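Local coordinates for protein chloramphenicol acetyltransferase (Bacteroides thetaiotaomicron, PDB 2I9D) that probably transfers an acetyl group from acetyl-CoA to chloramphenicol, working as a trimer of the chloramphenicol acetyltransferase family, at residues Gln6-Ile10 with Glu11-Arg15; Asn136-Ala140 with Asp141-Gly145; Ser206-Tyr209 with Lys210-Asp214. All coordinates share one frame; numbering follows the deposited sequence.

Interaction 1. Residues Gln6-Ile10 with Glu11-Arg15; sequences QIIDI and ENWER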
loop_
_atom_site.group_PDB
_atom_site.type_symbol
_atom_site.label_atom_id
_atom_site.label_comp_id
_atom_site.label_asym_id
_atom_site.label_seq_id
_atom_site.Cartn_x
_atom_site.Cartn_y
_atom_site.Cartn_z
ATOM N N GLN A 6 -1.187 28.255 -13.850
ATOM C CA GLN A 6 -1.530 29.429 -13.040
ATOM C C GLN A 6 -0.964 29.294 -11.636
ATOM O O GLN A 6 -1.136 28.264 -10.990
ATOM C CB GLN A 6 -3.043 29.599 -12.893
ATOM C CG GLN A 6 -3.887 29.396 -14.151
ATOM C CD GLN A 6 -5.372 29.160 -13.822
ATOM O OE1 GLN A 6 -6.088 28.470 -14.564
ATOM N NE2 GLN A 6 -5.831 29.725 -12.701
ATOM N N ILE A 7 -0.306 30.338 -11.149
ATOM C CA ILE A 7 0.010 30.428 -9.730
ATOM C C ILE A 7 -1.331 30.613 -9.014
ATOM O O ILE A 7 -2.139 31.459 -9.397
ATOM C CB ILE A 7 1.031 31.571 -9.430
ATOM C CG1 ILE A 7 2.408 31.244 -10.010
ATOM C CG2 ILE A 7 1.237 31.760 -7.940
ATOM C CD1 ILE A 7 2.475 31.077 -11.506
ATOM N N ILE A 8 -1.595 29.777 -8.017
ATOM C CA ILE A 8 -2.880 29.813 -7.329
ATOM C C ILE A 8 -2.838 30.808 -6.187
ATOM O O ILE A 8 -1.910 30.784 -5.379
ATOM C CB ILE A 8 -3.334 28.386 -6.867
ATOM C CG1 ILE A 8 -4.082 27.704 -8.009
ATOM C CG2 ILE A 8 -4.218 28.423 -5.617
ATOM C CD1 ILE A 8 -3.586 26.372 -8.225
ATOM N N ASP A 9 -3.840 31.690 -6.154
ATOM C CA ASP A 9 -4.052 32.570 -5.018
ATOM C C ASP A 9 -4.571 31.749 -3.839
ATOM O O ASP A 9 -5.750 31.394 -3.775
ATOM C CB ASP A 9 -5.017 33.712 -5.388
ATOM C CG ASP A 9 -5.325 34.661 -4.204
ATOM O OD1 ASP A 9 -4.562 34.731 -3.194
ATOM O OD2 ASP A 9 -6.367 35.347 -4.311
ATOM N N ILE A 10 -3.666 31.457 -2.913
ATOM C CA ILE A 10 -3.954 30.628 -1.747
ATOM C C ILE A 10 -5.099 31.165 -0.871
ATOM O O ILE A 10 -5.829 30.370 -0.262
ATOM C CB ILE A 10 -2.672 30.406 -0.896
ATOM C CG1 ILE A 10 -1.584 29.686 -1.718
ATOM C CG2 ILE A 10 -2.968 29.634 0.404
ATOM C CD1 ILE A 10 -1.984 28.292 -2.269
ATOM N N GLU A 11 -5.261 32.492 -0.814
ATOM C CA GLU A 11 -6.265 33.102 0.067
ATOM C C GLU A 11 -7.677 32.792 -0.395
ATOM O O GLU A 11 -8.527 32.419 0.401
ATOM C CB GLU A 11 -6.051 34.606 0.205
ATOM C CG GLU A 11 -5.975 35.037 1.673
ATOM C CD GLU A 11 -4.970 34.197 2.471
ATOM O OE1 GLU A 11 -5.380 33.608 3.505
ATOM O OE2 GLU A 11 -3.784 34.111 2.053
ATOM N N ASN A 12 -7.911 32.934 -1.690
ATOM C CA ASN A 12 -9.047 32.293 -2.331
ATOM C C ASN A 12 -8.688 30.796 -2.483
ATOM O O ASN A 12 -7.944 30.280 -1.640
ATOM C CB ASN A 12 -9.375 33.055 -3.604
ATOM C CG ASN A 12 -9.629 34.550 -3.313
ATOM O OD1 ASN A 12 -10.475 34.899 -2.487
ATOM N ND2 ASN A 12 -8.859 35.421 -3.948
ATOM N N TRP A 13 -9.166 30.066 -3.482
ATOM C CA TRP A 13 -8.890 28.590 -3.502
ATOM C C TRP A 13 -9.584 27.844 -2.359
ATOM O O TRP A 13 -9.278 28.026 -1.173
ATOM C CB TRP A 13 -7.380 28.233 -3.527
ATOM C CG TRP A 13 -7.079 26.738 -3.856
ATOM C CD1 TRP A 13 -7.760 25.941 -4.744
ATOM C CD2 TRP A 13 -6.018 25.914 -3.324
ATOM N NE1 TRP A 13 -7.207 24.687 -4.779
ATOM C CE2 TRP A 13 -6.139 24.637 -3.922
ATOM C CE3 TRP A 13 -4.990 26.127 -2.394
ATOM C CZ2 TRP A 13 -5.262 23.573 -3.627
ATOM C CZ3 TRP A 13 -4.115 25.068 -2.101
ATOM C CH2 TRP A 13 -4.262 23.808 -2.719
ATOM N N GLU A 14 -10.517 26.985 -2.756
ATOM C CA GLU A 14 -11.352 26.232 -1.820
ATOM C C GLU A 14 -10.571 25.277 -0.904
ATOM O O GLU A 14 -11.047 24.935 0.185
ATOM C CB GLU A 14 -12.467 25.491 -2.580
ATOM C CG GLU A 14 -12.037 24.745 -3.858
ATOM C CD GLU A 14 -13.223 24.088 -4.578
ATOM O OE1 GLU A 14 -14.389 24.342 -4.184
ATOM O OE2 GLU A 14 -13.004 23.324 -5.543
ATOM N N ARG A 15 -9.363 24.882 -1.325
ATOM C CA ARG A 15 -8.547 23.930 -0.548
ATOM C C ARG A 15 -7.428 24.556 0.263
ATOM O O ARG A 15 -6.566 23.841 0.770
ATOM C CB ARG A 15 -7.978 22.817 -1.432
ATOM C CG ARG A 15 -9.007 21.875 -2.019
ATOM C CD ARG A 15 -8.303 20.703 -2.722
ATOM N NE ARG A 15 -7.638 19.803 -1.778
ATOM C CZ ARG A 15 -8.264 18.844 -1.088
ATOM N NH1 ARG A 15 -9.583 18.682 -1.225
ATOM N NH2 ARG A 15 -7.585 18.056 -0.244
#
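The carboxylate of Asp9 is approached by two donors from the chain just ahead of it. OD1 of Asp9 takes the backbone N of Glu11 at 3.3 Å, a weak bond with an N-H...O angle of 148°. The second approach, Asn12 ND2 to Asp9 OD2 at 2.5 Å, is shorter than a weak, poorly directed bond should be and is therefore doubtful in detail, with the amide plane modelled about perpendicular to that of the carboxylate. Asp9 can meet both donors because CG swings anti to the backbone N (chi1 178°), which puts CG beside its own carbonyl carbon, on the side of the following residues Glu11 and Asn12.

The apolar part of the contact gathers around the indole of Trp13. CG2 of Ile8 approaches obliquely near the rim of the ring system, 3.8 Å from Trp13 CG. CD1 of Ile10 reaches Trp13 CE3 at 3.7 Å, and here the two side chains run side by side and point the same way. Across the indole plane from Ile8, Arg15 CB lies 3.5 Å above the Trp13 ring, so the indole sits between an aliphatic carbon from each segment. Farther out, Tyr72 brings its ring up nearly parallel to that of Trp13, and Val80 touches Ile8, Ile10 and Trp13.

This turn carries the chain from strand 5-7 to helix 16-22, for which Arg15 holds the N-cap position. From there Arg15 NH1 makes a salt bridge to Asp201, while its NE bonds to Gly198 O. His197, the predicted proton acceptor, and Asp201 belong to an HxxxD sequence, and an arginine paired with that aspartate beside the active site is characteristic of the chloramphenicol acetyltransferase fold.

Interaction 2. Residues Asn136-Ala140 with Asp141-Gly145; sequences NEEVA and DGDYG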
loop_
_atom_site.group_PDB
_atom_site.type_symbol
_atom_site.label_atom_id
_atom_site.label_comp_id
_atom_site.label_asym_id
_atom_site.label_seq_id
_atom_site.Cartn_x
_atom_site.Cartn_y
_atom_site.Cartn_z
ATOM N N ASN A 136 14.669 13.140 -14.791
ATOM C CA ASN A 136 15.599 14.147 -14.298
ATOM C C ASN A 136 15.606 15.392 -15.184
ATOM O O ASN A 136 15.852 16.503 -14.717
ATOM C CB ASN A 136 17.002 13.568 -14.041
ATOM C CG ASN A 136 17.083 12.795 -12.716
ATOM O OD1 ASN A 136 16.116 12.728 -11.963
ATOM N ND2 ASN A 136 18.222 12.212 -12.438
ATOM N N GLU A 137 15.270 15.187 -16.454
ATOM C CA GLU A 137 15.043 16.262 -17.399
ATOM C C GLU A 137 13.840 17.123 -17.001
ATOM O O GLU A 137 13.944 18.347 -16.969
ATOM C CB GLU A 137 14.881 15.699 -18.805
ATOM C CG GLU A 137 14.583 16.784 -19.826
ATOM C CD GLU A 137 14.586 16.254 -21.228
ATOM O OE1 GLU A 137 13.575 15.646 -21.642
ATOM O OE2 GLU A 137 15.602 16.451 -21.929
ATOM N N GLU A 138 12.715 16.495 -16.659
ATOM C CA GLU A 138 11.540 17.254 -16.236
ATOM C C GLU A 138 11.780 18.012 -14.928
ATOM O O GLU A 138 11.341 19.158 -14.782
ATOM C CB GLU A 138 10.291 16.360 -16.151
ATOM C CG GLU A 138 10.049 15.567 -17.413
ATOM C CD GLU A 138 9.772 16.448 -18.647
ATOM O OE1 GLU A 138 9.670 17.682 -18.494
ATOM O OE2 GLU A 138 9.644 15.900 -19.766
ATOM N N VAL A 139 12.465 17.378 -13.982
ATOM C CA VAL A 139 12.923 18.084 -12.777
ATOM C C VAL A 139 13.899 19.234 -13.099
ATOM O O VAL A 139 13.786 20.339 -12.540
ATOM C CB VAL A 139 13.565 17.134 -11.716
ATOM C CG1 VAL A 139 14.107 17.944 -10.545
ATOM C CG2 VAL A 139 12.538 16.092 -11.230
ATOM N N ALA A 140 14.861 18.992 -13.986
ATOM C CA ALA A 140 15.770 20.074 -14.350
ATOM C C ALA A 140 15.021 21.240 -15.031
ATOM O O ALA A 140 15.350 22.396 -14.828
ATOM C CB ALA A 140 16.900 19.569 -15.198
ATOM N N ASP A 141 13.996 20.912 -15.802
ATOM C CA ASP A 141 13.107 21.888 -16.426
ATOM C C ASP A 141 12.112 22.580 -15.499
ATOM O O ASP A 141 11.502 23.581 -15.886
ATOM C CB ASP A 141 12.252 21.147 -17.410
ATOM C CG ASP A 141 12.448 21.598 -18.782
ATOM O OD1 ASP A 141 11.455 22.177 -19.309
ATOM O OD2 ASP A 141 13.560 21.355 -19.330
ATOM N N GLY A 142 11.874 22.009 -14.322
ATOM C CA GLY A 142 10.787 22.473 -13.458
ATOM C C GLY A 142 9.410 22.190 -14.033
ATOM O O GLY A 142 8.478 22.898 -13.722
ATOM N N ASP A 143 9.270 21.176 -14.888
ATOM C CA ASP A 143 7.952 20.836 -15.429
ATOM C C ASP A 143 7.370 19.673 -14.626
ATOM O O ASP A 143 7.781 18.512 -14.797
ATOM C CB ASP A 143 8.014 20.521 -16.925
ATOM C CG ASP A 143 6.627 20.339 -17.564
ATOM O OD1 ASP A 143 5.591 20.491 -16.898
ATOM O OD2 ASP A 143 6.562 20.003 -18.758
ATOM N N TYR A 144 6.427 19.996 -13.729
ATOM C CA TYR A 144 5.755 18.971 -12.924
ATOM C C TYR A 144 4.342 18.680 -13.463
ATOM O O TYR A 144 3.557 17.973 -12.828
ATOM C CB TYR A 144 5.705 19.356 -11.442
ATOM C CG TYR A 144 7.044 19.545 -10.768
ATOM C CD1 TYR A 144 8.228 19.090 -11.358
ATOM C CD2 TYR A 144 7.122 20.136 -9.504
ATOM C CE1 TYR A 144 9.458 19.253 -10.735
ATOM C CE2 TYR A 144 8.355 20.304 -8.873
ATOM C CZ TYR A 144 9.515 19.874 -9.513
ATOM O OH TYR A 144 10.726 20.035 -8.889
ATOM N N GLY A 145 4.036 19.224 -14.637
ATOM C CA GLY A 145 2.710 19.035 -15.236
ATOM C C GLY A 145 2.635 17.699 -15.928
ATOM O O GLY A 145 2.446 17.605 -17.166
HETATM O O HOH W 1 12.880 21.266 -10.449
#
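Glu138 and Asp143 form the close-packed side of this helix end. The backbone N of Asp143 bonds to Glu138 O at 2.9 Å, and the Glu138 side chain, bent at chi2 (-63°), runs beside that of Asp143 with OE1 3.6 Å from Asp143 CB. Their carboxylates point the same way with planes 83° apart. Glu138 OE1 and Asp143 OD2, 3.9 Å from each other, both make salt bridges to Arg104 NH1, which probably offsets their mutual repulsion.

Gly142 leaves the helix with positive phi (68°), and its N reaches Val139 O at 3.1 Å from well above the carbonyl plane. Together with the Asp143-Glu138 bond this forms a Schellman motif, which ends helix 133-141 and turns the chain toward strand 146-151. An Asx turn follows at once: Asp143 OD1 accepts the N of Gly145, which comes from above the carboxylate plane. Tyr144, the buried middle residue of that turn, brings ring atom CE1 edge-on to within 4.2 Å of Val139 CA, and a water joins Tyr144 OH to Val139 O.

The other side is looser. Asp141 and Glu137 are exposed, linked through the backbone by Asp141 N to Glu137 O at 2.8 Å; their acidic ends stay apart, Asp141 OD2 lying 5.9 Å from Glu137 OE2.

Interaction 3. Residues Ser206-Tyr209 with Lys210-Asp214; sequences SLFY and KKVED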
loop_
_atom_site.group_PDB
_atom_site.type_symbol
_atom_site.label_atom_id
_atom_site.label_comp_id
_atom_site.label_asym_id
_atom_site.label_seq_id
_atom_site.Cartn_x
_atom_site.Cartn_y
_atom_site.Cartn_z
ATOM N N SER A 206 -12.379 8.726 -5.889
ATOM C CA SER A 206 -13.615 8.071 -6.336
ATOM C C SER A 206 -13.956 8.438 -7.788
ATOM O O SER A 206 -14.159 7.559 -8.627
ATOM C CB SER A 206 -14.757 8.481 -5.410
ATOM O OG SER A 206 -15.684 7.453 -5.257
ATOM N N LEU A 207 -13.977 9.743 -8.086
ATOM C CA LEU A 207 -14.232 10.240 -9.451
ATOM C C LEU A 207 -13.169 9.847 -10.442
ATOM O O LEU A 207 -13.488 9.568 -11.606
ATOM C CB LEU A 207 -14.305 11.776 -9.493
ATOM C CG LEU A 207 -15.164 12.619 -8.571
ATOM C CD1 LEU A 207 -15.071 14.079 -9.034
ATOM C CD2 LEU A 207 -16.634 12.124 -8.533
ATOM N N PHE A 208 -11.898 9.877 -10.020
ATOM C CA PHE A 208 -10.806 9.379 -10.887
ATOM C C PHE A 208 -11.035 7.943 -11.360
ATOM O O PHE A 208 -11.061 7.674 -12.559
ATOM C CB PHE A 208 -9.447 9.499 -10.195
ATOM C CG PHE A 208 -8.295 9.070 -11.051
ATOM C CD1 PHE A 208 -7.673 9.981 -11.904
ATOM C CD2 PHE A 208 -7.816 7.770 -10.982
ATOM C CE1 PHE A 208 -6.594 9.600 -12.689
ATOM C CE2 PHE A 208 -6.738 7.360 -11.762
ATOM C CZ PHE A 208 -6.131 8.283 -12.631
ATOM N N TYR A 209 -11.202 7.025 -10.420
ATOM C CA TYR A 209 -11.423 5.624 -10.752
ATOM C C TYR A 209 -12.721 5.359 -11.549
ATOM O O TYR A 209 -12.721 4.558 -12.503
ATOM C CB TYR A 209 -11.382 4.769 -9.472
ATOM C CG TYR A 209 -9.974 4.509 -8.956
ATOM C CD1 TYR A 209 -9.491 5.151 -7.804
ATOM C CD2 TYR A 209 -9.116 3.615 -9.624
ATOM C CE1 TYR A 209 -8.216 4.901 -7.333
ATOM C CE2 TYR A 209 -7.819 3.376 -9.149
ATOM C CZ TYR A 209 -7.382 4.023 -8.011
ATOM O OH TYR A 209 -6.121 3.772 -7.538
ATOM N N LYS A 210 -13.820 6.019 -11.147
ATOM C CA LYS A 210 -15.069 5.980 -11.907
ATOM C C LYS A 210 -14.778 6.376 -13.354
ATOM O O LYS A 210 -15.109 5.642 -14.289
ATOM C CB LYS A 210 -16.127 6.904 -11.277
ATOM C CG LYS A 210 -17.474 6.915 -11.980
ATOM C CD LYS A 210 -18.192 5.569 -11.816
ATOM C CE LYS A 210 -19.542 5.496 -12.602
ATOM N NZ LYS A 210 -20.141 4.103 -12.516
ATOM N N LYS A 211 -14.103 7.507 -13.523
ATOM C CA LYS A 211 -13.736 8.031 -14.840
ATOM C C LYS A 211 -12.845 7.081 -15.677
ATOM O O LYS A 211 -13.141 6.824 -16.837
ATOM C CB LYS A 211 -13.091 9.396 -14.664
ATOM C CG LYS A 211 -13.154 10.294 -15.887
ATOM C CD LYS A 211 -12.643 11.705 -15.561
ATOM C CE LYS A 211 -13.767 12.647 -15.089
ATOM N NZ LYS A 211 -14.585 13.105 -16.240
ATOM N N VAL A 212 -11.784 6.527 -15.082
ATOM C CA VAL A 212 -10.946 5.547 -15.785
ATOM C C VAL A 212 -11.748 4.309 -16.234
ATOM O O VAL A 212 -11.625 3.861 -17.380
ATOM C CB VAL A 212 -9.737 5.107 -14.916
ATOM C CG1 VAL A 212 -9.007 3.883 -15.529
ATOM C CG2 VAL A 212 -8.795 6.266 -14.719
ATOM N N GLU A 213 -12.553 3.759 -15.327
ATOM C CA GLU A 213 -13.364 2.587 -15.652
ATOM C C GLU A 213 -14.362 2.859 -16.795
ATOM O O GLU A 213 -14.471 2.049 -17.708
ATOM C CB GLU A 213 -14.089 2.047 -14.415
ATOM C CG GLU A 213 -14.851 0.753 -14.680
ATOM C CD GLU A 213 -15.422 0.163 -13.414
ATOM O OE1 GLU A 213 -16.470 0.661 -12.961
ATOM O OE2 GLU A 213 -14.831 -0.790 -12.867
ATOM N N ASP A 214 -15.053 3.997 -16.748
ATOM C CA ASP A 214 -15.946 4.416 -17.841
ATOM C C ASP A 214 -15.275 4.324 -19.218
ATOM O O ASP A 214 -15.923 3.886 -20.159
ATOM C CB ASP A 214 -16.534 5.838 -17.638
ATOM C CG ASP A 214 -17.564 5.917 -16.491
ATOM O OD1 ASP A 214 -18.031 4.849 -15.998
ATOM O OD2 ASP A 214 -17.895 7.069 -16.072
#
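Val212 CG2 rests over one face of the Phe208 ring, 4.1 Å from its centroid and 23° off the ring normal, a CH-pi contact displaced toward the rim. The nearest ring atom is Phe208 CE2, 3.8 Å from Val212 CG2. Two torsions set up this meeting: Phe208 carries CG anti to its N (chi1 -177°), and Val212 places CG2 anti to its carbonyl carbon, turning that methyl back toward the preceding helical turn. The same methyl lies 3.4 Å from Phe208 O.

Behind this pair stands the backbone. Val212 N bonds to Phe208 O at 2.9 Å, nearly in line with the carbonyl, and Lys210, Lys211 and Glu213 likewise donate to Ser206, Leu207 and Tyr209, each four residues back. This regular i to i+4 pattern fixes Phe208 and Val212 one turn apart on a single side of the helix.

Further partners hold the helix. Phe70 stacks on the Phe208 ring, Ala63 of helix 52-66 touches both Phe208 and Val212, and Lys211 NZ reaches Glu66 in a salt bridge. Toward the central sheet, Tyr209 OH bonds to Ile191 O and Glu213 OE2 to Glu37 N, while Leu155 of the third subunit packs on Ser206 and Tyr209. With Phe208, Tyr209 and Val212 buried and Lys210 exposed, this is an amphipathic C-terminal helix laid against the central sheet of the acetyltransferase fold.

In the fold
All three contacts are local, but they sit differently in the fold. Interaction 1 is a surface turn whose centre lies about 23 Å from the centre of the chain, joining a small three-stranded sheet to helix 16-22; it combines weak carboxylate bonds with apolar packing on an indole. Interactions 2 and 3 are partly buried and lie on opposite sides of the chain's centre, their own centres about 27 Å apart. Interaction 2 ends a helix with a Schellman motif, paired acidic groups and a water, whereas interaction 3 lies within a continuing helix and relies on regular backbone bonds and an aromatic-aliphatic contact. Residues 136-145 lead into the central sheet, while 206-214 cover it.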